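Glycosyltransferase (Streptomyces halstedii, PDB 3WAD) is a GT-B-fold protein of the glycosyltransferase superfamily, related to the erythromycin biosynthesis protein CIII family, with two domains built on parallel beta sheets. Local coordinates at residues 18-21 with 22-26; 193-197 with 198-202; 365-369 with 370-374. One frame throughout, in Å; residues are numbered along the deposited sequence.

Interaction 1. Residues 18-21 with 22-26; sequences VPLA and WALTT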
ATOM      1  N   VAL B  18       4.810  -5.956  -3.947  1.00 23.65           N
ATOM      2  CA  VAL B  18       3.921  -5.025  -3.295  1.00 21.22           C
ATOM      3  C   VAL B  18       3.844  -3.639  -3.966  1.00 21.83           C
ATOM      4  O   VAL B  18       2.768  -3.147  -4.152  1.00 22.06           O
ATOM      5  CB  VAL B  18       4.201  -4.918  -1.755  1.00 21.29           C
ATOM      6  CG1 VAL B  18       3.744  -3.551  -1.130  1.00 15.70           C
ATOM      7  CG2 VAL B  18       3.541  -6.107  -1.025  1.00 19.40           C
ATOM      8  N   PRO B  19       4.982  -3.003  -4.247  1.00 21.85           N
ATOM      9  CA  PRO B  19       5.024  -1.701  -4.934  1.00 22.79           C
ATOM     10  C   PRO B  19       4.308  -1.820  -6.311  1.00 22.98           C
ATOM     11  O   PRO B  19       3.453  -1.010  -6.614  1.00 22.19           O
ATOM     12  CB  PRO B  19       6.534  -1.427  -5.040  1.00 20.54           C
ATOM     13  CG  PRO B  19       7.094  -2.161  -3.721  1.00 21.55           C
ATOM     14  CD  PRO B  19       6.345  -3.450  -3.847  1.00 22.17           C
ATOM     15  N   LEU B  20       4.504  -2.923  -7.024  1.00 23.93           N
ATOM     16  CA  LEU B  20       3.767  -3.112  -8.325  1.00 23.28           C
ATOM     17  C   LEU B  20       2.223  -3.264  -8.132  1.00 23.47           C
ATOM     18  O   LEU B  20       1.442  -2.603  -8.820  1.00 24.44           O
ATOM     19  CB  LEU B  20       4.325  -4.317  -9.099  1.00 21.71           C
ATOM     20  CG  LEU B  20       3.604  -4.493 -10.450  1.00 23.25           C
ATOM     21  CD1 LEU B  20       3.796  -3.264 -11.326  1.00 25.58           C
ATOM     22  CD2 LEU B  20       3.935  -5.712 -11.185  1.00 25.73           C
ATOM     23  N   ALA B  21       1.781  -4.108  -7.216  1.00 21.91           N
ATOM     24  CA  ALA B  21       0.394  -4.048  -6.765  1.00 21.98           C
ATOM     25  C   ALA B  21      -0.135  -2.673  -6.485  1.00 23.89           C
ATOM     26  O   ALA B  21      -1.229  -2.295  -7.002  1.00 24.99           O
ATOM     27  CB  ALA B  21       0.122  -4.981  -5.594  1.00 20.93           C
ATOM     28  N   TRP B  22       0.551  -1.925  -5.640  1.00 23.09           N
ATOM     29  CA  TRP B  22       0.075  -0.596  -5.353  1.00 24.33           C
ATOM     30  C   TRP B  22       0.100   0.418  -6.532  1.00 25.57           C
ATOM     31  O   TRP B  22      -0.813   1.259  -6.605  1.00 26.11           O
ATOM     32  CB  TRP B  22       0.824   0.010  -4.178  1.00 23.77           C
ATOM     33  CG  TRP B  22       0.070  -0.220  -2.864  1.00 25.27           C
ATOM     34  CD1 TRP B  22       0.411  -1.102  -1.845  1.00 26.89           C
ATOM     35  CD2 TRP B  22      -1.157   0.411  -2.446  1.00 27.08           C
ATOM     36  NE1 TRP B  22      -0.520  -1.024  -0.821  1.00 23.91           N
ATOM     37  CE2 TRP B  22      -1.509  -0.148  -1.173  1.00 22.56           C
ATOM     38  CE3 TRP B  22      -1.998   1.389  -3.020  1.00 25.66           C
ATOM     39  CZ2 TRP B  22      -2.629   0.283  -0.434  1.00 24.40           C
ATOM     40  CZ3 TRP B  22      -3.137   1.815  -2.286  1.00 24.64           C
ATOM     41  CH2 TRP B  22      -3.428   1.263  -0.990  1.00 26.23           C
ATOM     42  N   ALA B  23       1.126   0.354  -7.392  1.00 24.16           N
ATOM     43  CA  ALA B  23       1.171   1.158  -8.667  1.00 24.42           C
ATOM     44  C   ALA B  23      -0.064   0.839  -9.514  1.00 24.02           C
ATOM     45  O   ALA B  23      -0.765   1.760  -9.928  1.00 25.68           O
ATOM     46  CB  ALA B  23       2.462   0.926  -9.466  1.00 21.70           C
ATOM     47  N   LEU B  24      -0.377  -0.426  -9.690  1.00 24.11           N
ATOM     48  CA  LEU B  24      -1.597  -0.825 -10.379  1.00 24.61           C
ATOM     49  C   LEU B  24      -2.880  -0.318  -9.677  1.00 26.00           C
ATOM     50  O   LEU B  24      -3.864   0.143 -10.342  1.00 25.06           O
ATOM     51  CB  LEU B  24      -1.645  -2.323 -10.512  1.00 23.88           C
ATOM     52  CG  LEU B  24      -0.659  -2.951 -11.534  1.00 24.79           C
ATOM     53  CD1 LEU B  24      -0.576  -4.467 -11.222  1.00 19.03           C
ATOM     54  CD2 LEU B  24      -1.167  -2.750 -13.065  1.00 24.30           C
ATOM     55  N   THR B  25      -2.885  -0.387  -8.341  1.00 22.77           N
ATOM     56  CA  THR B  25      -4.043   0.115  -7.582  1.00 22.94           C
ATOM     57  C   THR B  25      -4.258   1.631  -7.782  1.00 23.88           C
ATOM     58  O   THR B  25      -5.380   2.068  -8.005  1.00 26.28           O
ATOM     59  CB  THR B  25      -3.890  -0.271  -6.094  1.00 22.73           C
ATOM     60  OG1 THR B  25      -3.809  -1.718  -6.018  1.00 17.79           O
ATOM     61  CG2 THR B  25      -5.096   0.192  -5.259  1.00 24.38           C
ATOM     62  N   THR B  26      -3.207   2.425  -7.740  1.00 23.24           N
ATOM     63  CA  THR B  26      -3.414   3.864  -7.726  1.00 25.26           C
ATOM     64  C   THR B  26      -3.625   4.433  -9.147  1.00 25.99           C
ATOM     65  O   THR B  26      -4.029   5.592  -9.304  1.00 28.42           O
ATOM     66  CB  THR B  26      -2.304   4.602  -6.982  1.00 25.09           C
ATOM     67  OG1 THR B  26      -1.015   4.279  -7.560  1.00 23.35           O
ATOM     68  CG2 THR B  26      -2.381   4.195  -5.393  1.00 24.62           C
TER
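Thr-25 meets Ala-21 one turn back along helix 18-27, and the carbonyl oxygen of Ala-21 takes two bonds there. Thr-25 N donates to Ala-21 O at 2.9 Å. The hydroxyl Thr-25 OG1 donates to the same Ala-21 O at 2.8 Å. The hydroxyl comes from above the carbonyl plane of Ala-21, 41° out of it, whereas the amide is tilted less far from that plane. With OG1 beside its own backbone N (chi1 -59°), the hydroxyl can reach the carbonyl one turn back. The hydroxyl hydrogen is thereby used within the helix.

The other bonds are ordinary alpha-helical i to i+4 pairs. Trp-22 N donates to Val-18 O at 2.9 Å, and Ala-23 N donates to Pro-19 O at 2.8 Å. Leu-24 N reaches Leu-20 O at 3.0 Å in an almost straight bond (175°). The indole nitrogen of Trp-22 looks elsewhere and donates to Ser-46 O.

Two apolar pairs lie along the same helix. Val-18 runs alongside the Trp-22 side chain, with Val-18 CG1 4.2 Å from Trp-22 CD1. Leu-20 CG and Leu-24 CD1 are 4.3 Å apart on another side of the helix.

The Trp-22 ring stacks on Trp-22 of the second subunit, so this face belongs to the dimer interface. Ala-21 and Leu-24 pack on strands 2-6 and 30-35 of the N-terminal domain's parallel sheet, while Leu-20, Ala-23 and Leu-24 meet helix 402-415.

Interaction 2. Residues 193-197 with 198-202; sequences VAFTE and SLVTG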
ATOM      1  N   VAL B 193      -6.269 -27.273 -19.237  1.00 29.33           N
ATOM      2  CA  VAL B 193      -5.163 -26.378 -19.670  1.00 28.52           C
ATOM      3  C   VAL B 193      -4.127 -27.302 -20.240  1.00 31.06           C
ATOM      4  O   VAL B 193      -3.682 -28.356 -19.621  1.00 31.03           O
ATOM      5  CB  VAL B 193      -4.550 -25.533 -18.497  1.00 29.45           C
ATOM      6  CG1 VAL B 193      -3.258 -24.801 -18.873  1.00 27.20           C
ATOM      7  CG2 VAL B 193      -5.523 -24.530 -17.997  1.00 20.11           C
ATOM      8  N   ALA B 194      -3.760 -26.942 -21.466  1.00 32.76           N
ATOM      9  CA  ALA B 194      -2.839 -27.768 -22.264  1.00 33.22           C
ATOM     10  C   ALA B 194      -1.437 -27.280 -21.977  1.00 33.27           C
ATOM     11  O   ALA B 194      -1.250 -26.060 -21.862  1.00 34.62           O
ATOM     12  CB  ALA B 194      -3.173 -27.586 -23.784  1.00 33.29           C
ATOM     13  N   PHE B 195      -0.431 -28.161 -21.905  1.00 32.69           N
ATOM     14  CA  PHE B 195       0.959 -27.619 -21.909  1.00 32.12           C
ATOM     15  C   PHE B 195       1.313 -26.733 -23.099  1.00 33.37           C
ATOM     16  O   PHE B 195       1.209 -27.182 -24.242  1.00 32.35           O
ATOM     17  CB  PHE B 195       2.013 -28.699 -21.760  1.00 32.91           C
ATOM     18  CG  PHE B 195       3.396 -28.134 -21.684  1.00 34.06           C
ATOM     19  CD1 PHE B 195       3.842 -27.494 -20.489  1.00 33.40           C
ATOM     20  CD2 PHE B 195       4.239 -28.139 -22.829  1.00 30.01           C
ATOM     21  CE1 PHE B 195       5.117 -26.916 -20.414  1.00 34.13           C
ATOM     22  CE2 PHE B 195       5.550 -27.571 -22.763  1.00 31.04           C
ATOM     23  CZ  PHE B 195       5.982 -26.954 -21.562  1.00 32.47           C
ATOM     24  N   THR B 196       1.701 -25.478 -22.855  1.00 32.91           N
ATOM     25  CA  THR B 196       2.427 -24.680 -23.831  1.00 34.93           C
ATOM     26  C   THR B 196       3.691 -24.248 -23.114  1.00 34.68           C
ATOM     27  O   THR B 196       3.719 -24.243 -21.865  1.00 34.66           O
ATOM     28  CB  THR B 196       1.698 -23.370 -24.150  1.00 36.93           C
ATOM     29  OG1 THR B 196       1.215 -22.764 -22.917  1.00 41.15           O
ATOM     30  CG2 THR B 196       0.518 -23.600 -25.107  1.00 38.65           C
ATOM     31  N   GLU B 197       4.673 -23.767 -23.871  1.00 32.74           N
ATOM     32  CA  GLU B 197       5.908 -23.284 -23.297  1.00 33.17           C
ATOM     33  C   GLU B 197       5.651 -22.004 -22.466  1.00 33.15           C
ATOM     34  O   GLU B 197       6.371 -21.662 -21.542  1.00 30.89           O
ATOM     35  CB  GLU B 197       6.967 -23.076 -24.381  1.00 31.51           C
ATOM     36  CG  GLU B 197       8.351 -22.584 -23.883  1.00 30.42           C
ATOM     37  CD  GLU B 197       9.120 -23.577 -22.945  1.00 32.14           C
ATOM     38  OE1 GLU B 197       8.753 -24.765 -22.873  1.00 29.11           O
ATOM     39  OE2 GLU B 197      10.117 -23.163 -22.276  1.00 31.76           O
ATOM     40  N   SER B 198       4.582 -21.311 -22.794  1.00 33.05           N
ATOM     41  CA  SER B 198       4.273 -20.103 -22.090  1.00 32.57           C
ATOM     42  C   SER B 198       3.839 -20.427 -20.641  1.00 31.40           C
ATOM     43  O   SER B 198       3.874 -19.559 -19.790  1.00 31.77           O
ATOM     44  CB  SER B 198       3.204 -19.345 -22.869  1.00 32.75           C
ATOM     45  OG  SER B 198       2.034 -20.106 -22.713  1.00 36.10           O
ATOM     46  N   LEU B 199       3.517 -21.686 -20.327  1.00 30.37           N
ATOM     47  CA  LEU B 199       3.215 -22.082 -18.925  1.00 30.25           C
ATOM     48  C   LEU B 199       4.493 -22.060 -18.062  1.00 29.91           C
ATOM     49  O   LEU B 199       4.438 -21.926 -16.829  1.00 28.61           O
ATOM     50  CB  LEU B 199       2.606 -23.507 -18.828  1.00 30.14           C
ATOM     51  CG  LEU B 199       1.190 -23.609 -19.448  1.00 29.68           C
ATOM     52  CD1 LEU B 199       0.731 -24.995 -19.280  1.00 29.29           C
ATOM     53  CD2 LEU B 199       0.194 -22.620 -18.766  1.00 30.21           C
ATOM     54  N   VAL B 200       5.629 -22.212 -18.734  1.00 28.71           N
ATOM     55  CA  VAL B 200       6.895 -22.274 -18.036  1.00 27.86           C
ATOM     56  C   VAL B 200       7.415 -20.916 -17.711  1.00 27.68           C
ATOM     57  O   VAL B 200       7.902 -20.676 -16.585  1.00 27.41           O
ATOM     58  CB  VAL B 200       7.988 -23.030 -18.871  1.00 27.93           C
ATOM     59  CG1 VAL B 200       9.323 -22.843 -18.168  1.00 25.17           C
ATOM     60  CG2 VAL B 200       7.623 -24.544 -18.975  1.00 26.12           C
ATOM     61  N   THR B 201       7.338 -20.004 -18.695  1.00 27.23           N
ATOM     62  CA  THR B 201       7.957 -18.716 -18.503  1.00 25.58           C
ATOM     63  C   THR B 201       7.093 -17.459 -18.607  1.00 24.98           C
ATOM     64  O   THR B 201       7.630 -16.335 -18.418  1.00 24.62           O
ATOM     65  CB  THR B 201       9.164 -18.591 -19.409  1.00 26.99           C
ATOM     66  OG1 THR B 201       8.754 -18.929 -20.727  1.00 25.79           O
ATOM     67  CG2 THR B 201      10.386 -19.566 -18.900  1.00 26.76           C
ATOM     68  N   GLY B 202       5.784 -17.638 -18.834  1.00 23.92           N
ATOM     69  CA  GLY B 202       4.838 -16.524 -18.942  1.00 26.34           C
ATOM     70  C   GLY B 202       4.606 -16.064 -20.399  1.00 27.90           C
ATOM     71  O   GLY B 202       5.458 -16.274 -21.278  1.00 26.46           O
TER
HETATM   72  O   HOH W   1      10.818 -20.633 -22.185  1.00 34.77           O
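Leu-199 closes a turn at the start of the short helix 198-201, in the N-terminal domain of the GT-B fold. Leu-199 N donates to Thr-196 O at 3.0 Å, and Val-200 N donates to Glu-197 O in the same i to i+3 manner. Both donors stand above the carbonyl planes.

The Leu-199 side chain leans back over the incoming loop. Leu-199 CD1 lies 3.4 Å from Ala-194 O. Leu-199 CD1 is also 4.0 Å from Val-193 CG1. The Phe-195 and Leu-199 side chains run antiparallel past one another, Phe-195 CD1 being 4.2 Å from Leu-199 CD1.

Val-200 CG2 sits at the edge of the Phe-195 ring, in its plane, 3.7 Å from Phe-195 CE1. The ring also packs on helix 179-188. Thr-196 OG1 and Ser-198 OG share a hydrogen bond of 2.8 Å. Each hydroxyl sits between its own backbone N and carbonyl carbon, at chi1 44° and 71°.

Glu-197 is bent at chi2 (64°), which folds its carboxylate over Val-200. OE1 forms a salt bridge with Arg-161, and OE2 accepts from Asn-165. A water also donates to Glu-197 OE2 at 2.6 Å and is hydrogen-bonded to Thr-201 OG1 at 3.0 Å.

Interaction 3. Residues 365-369 with 370-374; sequences PDLTP and DRLRD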
ATOM      1  N   PRO B 365      33.488 -19.421   2.820  1.00 42.21           N
ATOM      2  CA  PRO B 365      34.757 -20.111   3.169  1.00 42.56           C
ATOM      3  C   PRO B 365      36.016 -19.233   3.437  1.00 43.84           C
ATOM      4  O   PRO B 365      36.966 -19.742   4.042  1.00 45.64           O
ATOM      5  CB  PRO B 365      35.005 -21.041   1.954  1.00 42.49           C
ATOM      6  CG  PRO B 365      34.032 -20.611   0.893  1.00 42.36           C
ATOM      7  CD  PRO B 365      32.866 -20.017   1.624  1.00 41.69           C
ATOM      8  N   ASP B 366      36.046 -17.963   2.993  1.00 43.78           N
ATOM      9  CA  ASP B 366      37.179 -17.008   3.218  1.00 43.37           C
ATOM     10  C   ASP B 366      36.945 -15.969   4.306  1.00 43.14           C
ATOM     11  O   ASP B 366      37.676 -14.979   4.418  1.00 43.50           O
ATOM     12  CB  ASP B 366      37.479 -16.206   1.947  1.00 43.69           C
ATOM     13  CG  ASP B 366      37.848 -17.064   0.785  1.00 43.97           C
ATOM     14  OD1 ASP B 366      38.324 -18.217   0.953  1.00 45.95           O
ATOM     15  OD2 ASP B 366      37.645 -16.582  -0.327  1.00 46.79           O
ATOM     16  N   LEU B 367      35.901 -16.172   5.088  1.00 42.45           N
ATOM     17  CA  LEU B 367      35.469 -15.205   6.045  1.00 41.55           C
ATOM     18  C   LEU B 367      36.432 -15.201   7.218  1.00 41.34           C
ATOM     19  O   LEU B 367      36.562 -16.211   7.862  1.00 40.24           O
ATOM     20  CB  LEU B 367      34.127 -15.708   6.541  1.00 42.14           C
ATOM     21  CG  LEU B 367      33.114 -14.782   7.120  1.00 42.94           C
ATOM     22  CD1 LEU B 367      33.122 -13.513   6.297  1.00 40.60           C
ATOM     23  CD2 LEU B 367      31.774 -15.563   7.022  1.00 41.61           C
ATOM     24  N   THR B 368      37.139 -14.094   7.461  1.00 42.07           N
ATOM     25  CA  THR B 368      37.791 -13.861   8.755  1.00 42.27           C
ATOM     26  C   THR B 368      37.356 -12.491   9.284  1.00 42.27           C
ATOM     27  O   THR B 368      36.950 -11.615   8.501  1.00 41.87           O
ATOM     28  CB  THR B 368      39.353 -13.971   8.693  1.00 42.28           C
ATOM     29  OG1 THR B 368      39.910 -12.935   7.874  1.00 43.23           O
ATOM     30  CG2 THR B 368      39.748 -15.258   8.087  1.00 42.57           C
ATOM     31  N   PRO B 369      37.463 -12.269  10.612  1.00 42.07           N
ATOM     32  CA  PRO B 369      37.106 -10.910  11.123  1.00 41.18           C
ATOM     33  C   PRO B 369      37.963  -9.828  10.464  1.00 40.79           C
ATOM     34  O   PRO B 369      37.457  -8.780   9.995  1.00 39.29           O
ATOM     35  CB  PRO B 369      37.367 -11.030  12.620  1.00 41.75           C
ATOM     36  CG  PRO B 369      37.146 -12.481  12.917  1.00 41.10           C
ATOM     37  CD  PRO B 369      37.655 -13.235  11.704  1.00 42.04           C
ATOM     38  N   ASP B 370      39.248 -10.141  10.340  1.00 39.82           N
ATOM     39  CA  ASP B 370      40.194  -9.214   9.791  1.00 40.17           C
ATOM     40  C   ASP B 370      39.917  -8.859   8.333  1.00 38.53           C
ATOM     41  O   ASP B 370      40.020  -7.675   7.972  1.00 37.54           O
ATOM     42  CB  ASP B 370      41.613  -9.752   9.948  1.00 41.29           C
ATOM     43  CG  ASP B 370      42.163  -9.551  11.354  1.00 44.24           C
ATOM     44  OD1 ASP B 370      41.385  -9.273  12.300  1.00 43.77           O
ATOM     45  OD2 ASP B 370      43.407  -9.691  11.503  1.00 51.11           O
ATOM     46  N   ARG B 371      39.585  -9.875   7.529  1.00 38.05           N
ATOM     47  CA  ARG B 371      39.158  -9.675   6.136  1.00 38.59           C
ATOM     48  C   ARG B 371      37.940  -8.780   5.983  1.00 36.33           C
ATOM     49  O   ARG B 371      37.977  -7.853   5.153  1.00 38.27           O
ATOM     50  CB  ARG B 371      38.951 -10.989   5.403  1.00 38.93           C
ATOM     51  CG  ARG B 371      40.251 -11.610   5.107  1.00 44.39           C
ATOM     52  CD  ARG B 371      40.123 -12.856   4.250  1.00 53.64           C
ATOM     53  NE  ARG B 371      40.996 -13.890   4.809  1.00 61.81           N
ATOM     54  CZ  ARG B 371      41.136 -15.144   4.358  1.00 64.02           C
ATOM     55  NH1 ARG B 371      40.461 -15.575   3.293  1.00 64.59           N
ATOM     56  NH2 ARG B 371      41.975 -15.982   4.986  1.00 66.83           N
ATOM     57  N   LEU B 372      36.899  -8.990   6.779  1.00 36.39           N
ATOM     58  CA  LEU B 372      35.725  -8.071   6.740  1.00 36.38           C
ATOM     59  C   LEU B 372      36.088  -6.648   7.117  1.00 35.96           C
ATOM     60  O   LEU B 372      35.735  -5.699   6.426  1.00 36.63           O
ATOM     61  CB  LEU B 372      34.640  -8.502   7.698  1.00 36.11           C
ATOM     62  CG  LEU B 372      33.669  -9.610   7.366  1.00 38.17           C
ATOM     63  CD1 LEU B 372      32.643  -9.714   8.566  1.00 36.82           C
ATOM     64  CD2 LEU B 372      32.968  -9.423   5.977  1.00 35.23           C
ATOM     65  N   ARG B 373      36.804  -6.487   8.231  1.00 35.02           N
ATOM     66  CA  ARG B 373      37.159  -5.168   8.689  1.00 34.16           C
ATOM     67  C   ARG B 373      37.955  -4.410   7.624  1.00 33.97           C
ATOM     68  O   ARG B 373      37.634  -3.211   7.248  1.00 33.75           O
ATOM     69  CB  ARG B 373      37.931  -5.319  10.001  1.00 34.36           C
ATOM     70  CG  ARG B 373      38.410  -4.066  10.589  1.00 36.31           C
ATOM     71  CD  ARG B 373      39.647  -4.366  11.469  1.00 40.96           C
ATOM     72  NE  ARG B 373      40.820  -4.748  10.679  1.00 38.77           N
ATOM     73  CZ  ARG B 373      41.872  -5.422  11.162  1.00 40.86           C
ATOM     74  NH1 ARG B 373      41.928  -5.795  12.451  1.00 38.65           N
ATOM     75  NH2 ARG B 373      42.886  -5.715  10.343  1.00 38.12           N
ATOM     76  N   ASP B 374      38.960  -5.103   7.066  1.00 34.33           N
ATOM     77  CA  ASP B 374      39.821  -4.471   6.050  1.00 34.27           C
ATOM     78  C   ASP B 374      39.012  -4.039   4.848  1.00 33.43           C
ATOM     79  O   ASP B 374      39.168  -2.923   4.350  1.00 33.74           O
ATOM     80  CB  ASP B 374      40.949  -5.397   5.608  1.00 33.77           C
ATOM     81  CG  ASP B 374      41.994  -5.577   6.693  1.00 39.08           C
ATOM     82  OD1 ASP B 374      41.967  -4.778   7.660  1.00 36.16           O
ATOM     83  OD2 ASP B 374      42.795  -6.562   6.588  1.00 43.57           O
TER
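An N-cap starts helix 369-381 in the C-terminal domain, with Thr-368 as the capping residue and Pro-369 as the first helical one. Thr-368 OG1 accepts from Arg-371 N at 3.1 Å, with an N-H...O angle of 158°. The hydroxyl lies between the threonine's backbone N and carbonyl carbon (chi1 65°), which turns it toward the first turn of the helix. Thr-368 O then takes Leu-372 N at 3.1 Å in a nearly straight bond, and Pro-369 O takes Arg-373 N.

Arg-371 runs back along the loop that leads into the helix. Its guanidinium has Thr-368 CG2 over one face, 3.8 Å from Arg-371 NE. Arg-371 NH1 lies 3.1 Å from Asp-366 O, at an angle too poor for a hydrogen bond, and 4.1 Å from Asp-366 OD1, beyond a salt bridge.

Farther along, Arg-373 NE and NH2 both donate to Asp-374 OD1, which lies in the guanidinium plane, 3.0 Å from Arg-373 NH2. Asp-370 joins this network by charge alone.

On the inward side, Leu-367 CD1 touches Leu-372 CG at 4.1 Å. Leu-367 and Pro-369 pack on Phe-269 of helix 266-274, and Leu-372 on Val-273. The contact lies where the loop after strand 359-361 enters helix 369-381, beside helix 266-274.

The three contacts follow one another along the chain, and none nests in or crosses another. Each is local and joins neighbouring segments, so no long loop is closed. Interaction 1 comes first, within helix 18-27 against the N-terminal sheet. Interaction 2 lies where the loop after helix 179-188 enters helix 198-201, just before strand 204-206 of the same sheet. Their centres are about 26 Å apart. Interaction 3 belongs to the other domain, where it begins the helix after strand 359-361. It lies on the opposite side of the chain's centre from both. Farther on, helix 402-415 brings the end of the chain back to the N-terminal domain.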